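PDB 6XFR: Lactamase_B domain-containing protein from Pontibacter korlensis, which is a zinc-dependent class B1 metallo-beta-lactamase that probably hydrolyses the beta-lactam ring of antibiotics, giving substituted beta-amino acids. Local coordinates for residues W18-Y23 and A44-T49; G35-T40 and E57-W62; K179-A184 and S212-L217. All blocks are in the same frame, centred on the assembly; numbering follows the deposited sequence.

How the contacts relate
Contacts 1 and 2, their centres about 5 Å apart, interleave along the chain: segment 18-23 comes first, then 35-40, 44-49 and 57-62. Strand 30-40 of contact 2 lies between strands 17-25 and 43-47 of contact 1 in one mixed sheet, and probable backbone hydrogen bonds H20 O to G35 N and V45 N to V38 O join the three. Helix 53-67 covers this sheet. Contact 3 follows later in the chain and joins helices 181-191 and 209-217. Its centre lies about 25 Å from contact 1's and about 30 Å from contact 2's, across the chain's centre from the latter. Contact 3 lies beside zinc ligand H141; in contact 1, D48's side chain is about 6 Å from H78's.

Contact 1: residues W18-Y23 and A44-T49; sequences WIHTSY and AVLIDT
H20 reaches across the sheet to the main chain of I47, D48 and T49, linking two strands of the metallo-beta-lactamase fold that are not neighbours. Strand 30-40 runs between 17-25 and 43-47, and the closest pair of CA atoms, H20 and T49, is still 9.0 Å apart. The imidazole therefore spans the gap, passing over G35 of the middle strand, which has no side chain to block it. CG of H20 stands between its own N and carbonyl carbon (chi1 61°), the rotation that turns the ring toward the turn after strand 43-47. There NE2 offers its N-H to two carbonyls at once, and both bonds are weak: 3.3 Å from H20 NE2 to I47 O at 147°, and 3.2 Å from H20 NE2 to D48 O at 123°. The first acceptor lies at the ring edge, near its plane, and the second approaches obliquely. L46 adds a looser apolar touch, CD1 standing 4.4 Å from CD2 of H20.

D48 turns its CB toward the ring, but its carboxylate serves other partners: OD1 forms a salt bridge with K83, and OD2 a weak hydrogen bond with T77. Its side chain lies about 6 Å from that of the zinc ligand H78, so the turn that H20 reaches belongs to the surroundings of the metal centre. The CB of T49 points away from strand 17-25, and OG1 bonds to the N of G86. What T49 gives the contact is its carbonyl, with O at the edge of the imidazole and 3.6 Å from H20 CE1.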
# COMPACT_ATOMS: atom_id res chain seq x y z
N TRP B 18 8.10 -7.91 -1.76
CA TRP B 18 8.54 -6.54 -1.59
C TRP B 18 8.21 -5.73 -2.83
O TRP B 18 8.07 -6.27 -3.93
CB TRP B 18 10.04 -6.47 -1.34
CG TRP B 18 10.51 -6.97 0.00
CD1 TRP B 18 10.88 -6.21 1.09
CD2 TRP B 18 10.75 -8.34 0.39
NE1 TRP B 18 11.31 -7.01 2.12
CE2 TRP B 18 11.24 -8.32 1.71
CE3 TRP B 18 10.57 -9.57 -0.25
CZ2 TRP B 18 11.54 -9.50 2.42
CZ3 TRP B 18 10.89 -10.74 0.46
CH2 TRP B 18 11.36 -10.69 1.78
N ILE B 19 8.14 -4.41 -2.67
CA ILE B 19 8.08 -3.49 -3.79
C ILE B 19 9.37 -2.69 -3.75
O ILE B 19 9.68 -2.08 -2.72
CB ILE B 19 6.86 -2.56 -3.73
CG1 ILE B 19 5.58 -3.36 -4.02
CG2 ILE B 19 7.01 -1.45 -4.75
CD1 ILE B 19 4.33 -2.69 -3.50
N HIS B 20 10.13 -2.73 -4.84
CA HIS B 20 11.27 -1.85 -4.99
C HIS B 20 10.82 -0.62 -5.76
O HIS B 20 9.98 -0.71 -6.67
CB HIS B 20 12.46 -2.55 -5.69
CG HIS B 20 12.20 -3.06 -7.08
ND1 HIS B 20 12.32 -2.27 -8.20
CD2 HIS B 20 11.88 -4.30 -7.53
CE1 HIS B 20 12.05 -2.99 -9.28
NE2 HIS B 20 11.78 -4.23 -8.90
N THR B 21 11.34 0.55 -5.35
CA THR B 21 10.95 1.82 -5.96
C THR B 21 12.21 2.57 -6.33
O THR B 21 13.07 2.83 -5.48
CB THR B 21 10.05 2.69 -5.05
OG1 THR B 21 8.81 2.01 -4.80
CG2 THR B 21 9.70 4.00 -5.75
N SER B 22 12.33 2.87 -7.62
CA SER B 22 13.39 3.69 -8.19
C SER B 22 12.89 5.12 -8.31
O SER B 22 11.70 5.37 -8.52
CB SER B 22 13.79 3.16 -9.58
OG SER B 22 14.64 2.03 -9.55
N TYR B 23 13.81 6.07 -8.20
CA TYR B 23 13.39 7.45 -8.32
C TYR B 23 14.15 8.12 -9.45
O TYR B 23 15.28 7.74 -9.78
CB TYR B 23 13.56 8.23 -6.99
CG TYR B 23 12.72 7.66 -5.86
CD1 TYR B 23 13.31 6.90 -4.85
CD2 TYR B 23 11.35 7.83 -5.82
CE1 TYR B 23 12.55 6.35 -3.82
CE2 TYR B 23 10.58 7.27 -4.81
CZ TYR B 23 11.19 6.53 -3.81
OH TYR B 23 10.43 5.99 -2.78
N ALA B 44 15.31 -15.75 -5.29
CA ALA B 44 14.45 -14.58 -5.42
C ALA B 44 14.08 -14.34 -6.87
O ALA B 44 14.84 -14.63 -7.79
CB ALA B 44 15.12 -13.33 -4.83
N VAL B 45 12.87 -13.84 -7.06
CA VAL B 45 12.40 -13.46 -8.38
C VAL B 45 12.28 -11.95 -8.44
O VAL B 45 11.84 -11.31 -7.48
CB VAL B 45 11.07 -14.12 -8.74
CG1 VAL B 45 10.50 -13.45 -9.98
CG2 VAL B 45 11.32 -15.56 -8.96
N LEU B 46 12.71 -11.40 -9.57
CA LEU B 46 12.75 -9.98 -9.83
C LEU B 46 11.70 -9.69 -10.89
O LEU B 46 11.72 -10.29 -11.96
CB LEU B 46 14.14 -9.58 -10.32
CG LEU B 46 14.60 -8.20 -9.97
CD1 LEU B 46 14.19 -7.94 -8.54
CD2 LEU B 46 16.08 -8.20 -10.16
N ILE B 47 10.72 -8.87 -10.54
CA ILE B 47 9.75 -8.38 -11.51
C ILE B 47 10.09 -6.92 -11.73
O ILE B 47 9.83 -6.08 -10.86
CB ILE B 47 8.30 -8.60 -11.06
CG1 ILE B 47 8.08 -10.06 -10.69
CG2 ILE B 47 7.34 -8.16 -12.16
CD1 ILE B 47 8.37 -10.99 -11.78
N ASP B 48 10.64 -6.62 -12.92
CA ASP B 48 11.21 -5.33 -13.27
C ASP B 48 12.60 -5.13 -12.69
O ASP B 48 12.91 -5.59 -11.58
CB ASP B 48 10.32 -4.17 -12.80
CG ASP B 48 9.17 -3.94 -13.73
OD1 ASP B 48 8.34 -3.05 -13.42
OD2 ASP B 48 9.09 -4.65 -14.77
N THR B 49 13.45 -4.45 -13.46
CA THR B 49 14.74 -3.99 -12.98
C THR B 49 14.53 -2.62 -12.34
O THR B 49 13.46 -2.03 -12.42
CB THR B 49 15.71 -3.90 -14.16
OG1 THR B 49 15.18 -2.99 -15.14
CG2 THR B 49 15.93 -5.26 -14.80

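Contact 2: residues G35-T40 and E57-W62; sequences GLIVST and EELLTW
This is an apolar helix-on-sheet contact, in which I37 of strand 30-40 meets L59 and W62 of helix 53-67. The helix connects strand 43-47 to strand 71-75, which lie parallel and adjacent in the sheet, so it is the connection of a beta-alpha-beta crossover, and here it rests on a strand next to that pair. The backbones stay well apart, with 9.4 Å between the CA atoms of I37 and L59, and side chains bridge the distance.

Nearly all the touching on the strand side is done by the tip of I37. Its CG1 stands anti to the carbonyl carbon and CD1 continues in an extended line (chi2 173°), which carries the terminal methyl out to the helix. There it meets CD1 of L59 at 3.4 Å, the two side chains running alongside each other in opposing directions. The same methyl lies 3.7 Å from CZ3 of W62 and 3.9 Å from CE3 of W62, approaching the six-membered part of the indole obliquely. L59 and W62 are three residues apart, on the same side of the helix, and both have CG anti to the backbone N. The methyl thus touches both of them, one turn of helix supplying the two partners.

Neighbours extend this layer: I63 and L67 of the same helix also touch I37, H20 touches both I37 and L59, V10 touches I37 and W62, and the ring of W18 meets that of W62 edge-to-face. Since no hydrogen bond crosses between the segments, their direct attachment depends on the fit of hydrocarbon surfaces, without the directional constraint of polar bonds.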
# COMPACT_ATOMS: atom_id res chain seq x y z
N GLY B 35 8.78 -1.99 -8.88
CA GLY B 35 8.82 -3.39 -9.26
C GLY B 35 8.53 -4.25 -8.04
O GLY B 35 8.31 -3.74 -6.94
N LEU B 36 8.57 -5.56 -8.25
CA LEU B 36 8.42 -6.53 -7.17
C LEU B 36 9.69 -7.33 -6.97
O LEU B 36 10.44 -7.60 -7.92
CB LEU B 36 7.30 -7.52 -7.43
CG LEU B 36 5.85 -7.09 -7.38
CD1 LEU B 36 4.95 -8.34 -7.43
CD2 LEU B 36 5.62 -6.29 -6.12
N ILE B 37 9.92 -7.71 -5.72
CA ILE B 37 10.83 -8.80 -5.37
C ILE B 37 9.99 -9.85 -4.67
O ILE B 37 9.14 -9.51 -3.84
CB ILE B 37 11.98 -8.34 -4.46
CG1 ILE B 37 12.44 -6.93 -4.82
CG2 ILE B 37 13.11 -9.37 -4.48
CD1 ILE B 37 13.42 -6.37 -3.86
N VAL B 38 10.16 -11.10 -5.06
CA VAL B 38 9.51 -12.23 -4.42
C VAL B 38 10.56 -13.21 -3.92
O VAL B 38 11.42 -13.66 -4.69
CB VAL B 38 8.48 -12.89 -5.35
CG1 VAL B 38 7.76 -14.00 -4.61
CG2 VAL B 38 7.47 -11.82 -5.74
N SER B 39 10.47 -13.54 -2.63
CA SER B 39 11.39 -14.48 -2.00
C SER B 39 10.76 -15.86 -2.01
O SER B 39 9.57 -16.01 -1.74
CB SER B 39 11.71 -14.04 -0.56
OG SER B 39 12.80 -14.79 -0.05
N THR B 40 11.55 -16.87 -2.38
CA THR B 40 11.07 -18.25 -2.42
C THR B 40 12.06 -19.10 -1.65
O THR B 40 13.10 -18.61 -1.19
CB THR B 40 10.87 -18.80 -3.85
OG1 THR B 40 12.11 -19.28 -4.38
CG2 THR B 40 10.33 -17.74 -4.80
N GLU B 57 21.83 -1.77 -9.36
CA GLU B 57 22.94 -2.25 -8.54
C GLU B 57 22.59 -2.20 -7.05
O GLU B 57 22.88 -3.15 -6.31
CB GLU B 57 24.18 -1.40 -8.79
CG GLU B 57 24.54 -1.17 -10.24
CD GLU B 57 25.42 -2.25 -10.80
OE1 GLU B 57 26.54 -1.93 -11.29
OE2 GLU B 57 25.00 -3.43 -10.75
N GLU B 58 21.95 -1.11 -6.61
CA GLU B 58 21.40 -1.00 -5.25
C GLU B 58 20.43 -2.13 -4.96
O GLU B 58 20.49 -2.77 -3.91
CB GLU B 58 20.75 0.36 -5.05
CG GLU B 58 21.75 1.51 -4.89
CD GLU B 58 21.10 2.90 -4.81
OE1 GLU B 58 21.83 3.88 -4.53
OE2 GLU B 58 19.88 3.02 -5.02
N LEU B 59 19.49 -2.37 -5.88
CA LEU B 59 18.53 -3.45 -5.71
C LEU B 59 19.25 -4.78 -5.52
O LEU B 59 18.94 -5.54 -4.59
CB LEU B 59 17.57 -3.48 -6.90
CG LEU B 59 16.47 -4.55 -7.04
CD1 LEU B 59 15.76 -4.76 -5.74
CD2 LEU B 59 15.49 -4.11 -8.09
N LEU B 60 20.22 -5.09 -6.37
CA LEU B 60 20.95 -6.33 -6.16
C LEU B 60 21.63 -6.34 -4.79
O LEU B 60 21.46 -7.28 -4.01
CB LEU B 60 21.95 -6.55 -7.30
CG LEU B 60 21.23 -6.80 -8.64
CD1 LEU B 60 22.18 -6.78 -9.83
CD2 LEU B 60 20.40 -8.06 -8.63
N THR B 61 22.34 -5.27 -4.45
CA THR B 61 23.00 -5.24 -3.15
C THR B 61 21.99 -5.44 -2.02
O THR B 61 22.24 -6.19 -1.07
CB THR B 61 23.78 -3.93 -2.97
OG1 THR B 61 24.60 -3.71 -4.13
CG2 THR B 61 24.65 -3.98 -1.76
N TRP B 62 20.82 -4.82 -2.12
CA TRP B 62 19.81 -5.01 -1.10
C TRP B 62 19.42 -6.48 -0.96
O TRP B 62 19.41 -7.03 0.14
CB TRP B 62 18.58 -4.17 -1.42
CG TRP B 62 17.56 -4.23 -0.33
CD1 TRP B 62 17.48 -3.41 0.76
CD2 TRP B 62 16.50 -5.18 -0.20
NE1 TRP B 62 16.42 -3.79 1.56
CE2 TRP B 62 15.80 -4.86 0.99
CE3 TRP B 62 16.07 -6.25 -0.99
CZ2 TRP B 62 14.70 -5.58 1.42
CZ3 TRP B 62 14.97 -6.97 -0.56
CH2 TRP B 62 14.29 -6.63 0.65

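Contact 3: residues K179-A184 and S212-L217; sequences KSWPLA and SHTLSL
T214 and L215 of helix 209-217 lie against W181 and P182 in the N-terminal part of helix 181-191, a helix-helix contact in the alpha-beta/beta-alpha fold of the metallo-beta-lactamases. The backbones come close, the CA atoms of P182 and L215 being 5.9 Å apart.

Following helix 209-217 from S212, S212 O accepts from S216 N, an ordinary bond of the helix. H213 sends NE2 to A167 O in a loop, and CG of L217, one turn on, packs within the helix 3.8 Å above the plane of the H213 ring. T214 is the first residue to face the other helix. Its CG2, anti to the backbone N, comes within 4.1 Å of NE1 of W181, and the two side chains cross at about a right angle. This is van der Waals contact, since the polar atoms are engaged with other partners: the indole NE1 bonds to L161 O, while T214 OG1 bonds to L210 O and K163 N. The indole lies about 4 Å from the side chain of the zinc ligand H141, so W181 places this helix pair beside the metal centre.

Next comes L215, whose CB does not point at the other helix but whose end reaches P182; I185 and Q186 continue its surroundings. No hydrogen bond joins the segments here: a methyl packs against a backbone carbonyl, L215 CD1 lying 4.2 Å from CA of P182 and 3.5 Å from O of P182.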
# COMPACT_ATOMS: atom_id res chain seq x y z
N LYS B 179 -6.56 3.08 -27.99
CA LYS B 179 -7.76 2.38 -28.42
C LYS B 179 -7.87 1.00 -27.78
O LYS B 179 -8.98 0.52 -27.53
CB LYS B 179 -7.75 2.29 -29.95
CG LYS B 179 -9.11 2.46 -30.60
CD LYS B 179 -9.76 1.09 -30.68
CE LYS B 179 -10.90 1.09 -31.67
NZ LYS B 179 -11.79 2.23 -31.36
N SER B 180 -6.73 0.36 -27.49
CA SER B 180 -6.73 -0.99 -26.92
C SER B 180 -6.70 -0.99 -25.40
O SER B 180 -7.26 -1.90 -24.79
CB SER B 180 -5.55 -1.80 -27.46
OG SER B 180 -5.55 -3.12 -26.93
N TRP B 181 -6.03 -0.01 -24.79
CA TRP B 181 -5.90 0.10 -23.34
C TRP B 181 -7.19 -0.20 -22.58
O TRP B 181 -7.14 -0.99 -21.63
CB TRP B 181 -5.42 1.53 -23.02
CG TRP B 181 -4.58 1.65 -21.79
CD1 TRP B 181 -4.62 0.87 -20.67
CD2 TRP B 181 -3.57 2.63 -21.56
NE1 TRP B 181 -3.69 1.30 -19.77
CE2 TRP B 181 -3.04 2.38 -20.29
CE3 TRP B 181 -3.07 3.70 -22.31
CZ2 TRP B 181 -2.01 3.16 -19.75
CZ3 TRP B 181 -2.06 4.46 -21.78
CH2 TRP B 181 -1.53 4.19 -20.51
N PRO B 182 -8.36 0.34 -22.97
CA PRO B 182 -9.60 0.04 -22.23
C PRO B 182 -9.96 -1.43 -22.19
O PRO B 182 -10.42 -1.93 -21.16
CB PRO B 182 -10.66 0.84 -23.00
CG PRO B 182 -9.89 1.86 -23.75
CD PRO B 182 -8.58 1.28 -24.09
N LEU B 183 -9.81 -2.15 -23.30
CA LEU B 183 -10.11 -3.57 -23.30
C LEU B 183 -9.06 -4.36 -22.53
O LEU B 183 -9.38 -5.39 -21.92
CB LEU B 183 -10.25 -4.05 -24.76
CG LEU B 183 -11.22 -3.15 -25.54
CD1 LEU B 183 -11.34 -3.54 -27.00
CD2 LEU B 183 -12.60 -3.14 -24.87
N ALA B 184 -7.82 -3.90 -22.51
CA ALA B 184 -6.81 -4.59 -21.71
C ALA B 184 -7.15 -4.52 -20.23
O ALA B 184 -7.01 -5.51 -19.50
CB ALA B 184 -5.42 -4.02 -21.99
N SER B 212 -10.68 0.16 -12.19
CA SER B 212 -11.79 1.02 -12.59
C SER B 212 -11.34 2.47 -12.79
O SER B 212 -11.81 3.12 -13.72
CB SER B 212 -12.95 0.93 -11.60
OG SER B 212 -12.49 0.77 -10.28
N HIS B 213 -10.39 2.97 -11.97
CA HIS B 213 -9.92 4.35 -12.15
C HIS B 213 -9.17 4.50 -13.47
O HIS B 213 -9.29 5.53 -14.15
CB HIS B 213 -9.05 4.81 -10.97
CG HIS B 213 -8.42 6.16 -11.16
ND1 HIS B 213 -9.15 7.33 -11.24
CD2 HIS B 213 -7.11 6.53 -11.29
CE1 HIS B 213 -8.33 8.35 -11.42
NE2 HIS B 213 -7.09 7.90 -11.44
N THR B 214 -8.37 3.50 -13.83
CA THR B 214 -7.71 3.58 -15.13
C THR B 214 -8.73 3.55 -16.26
O THR B 214 -8.69 4.39 -17.16
CB THR B 214 -6.71 2.44 -15.24
OG1 THR B 214 -5.68 2.64 -14.25
CG2 THR B 214 -6.10 2.39 -16.63
N LEU B 215 -9.74 2.68 -16.15
CA LEU B 215 -10.84 2.69 -17.12
C LEU B 215 -11.47 4.08 -17.23
O LEU B 215 -11.80 4.54 -18.33
CB LEU B 215 -11.90 1.68 -16.69
CG LEU B 215 -12.59 1.01 -17.86
CD1 LEU B 215 -11.56 0.10 -18.54
CD2 LEU B 215 -13.82 0.25 -17.40
N SER B 216 -11.67 4.74 -16.10
CA SER B 216 -12.29 6.06 -16.11
C SER B 216 -11.41 7.08 -16.83
O SER B 216 -11.92 7.91 -17.60
CB SER B 216 -12.56 6.47 -14.66
OG SER B 216 -12.91 7.84 -14.56
N LEU B 217 -10.10 7.06 -16.59
CA LEU B 217 -9.20 7.99 -17.27
C LEU B 217 -9.20 7.79 -18.79
O LEU B 217 -9.06 8.76 -19.54
CB LEU B 217 -7.77 7.83 -16.73
CG LEU B 217 -7.48 8.30 -15.31
CD1 LEU B 217 -6.03 8.02 -15.00
CD2 LEU B 217 -7.81 9.78 -15.14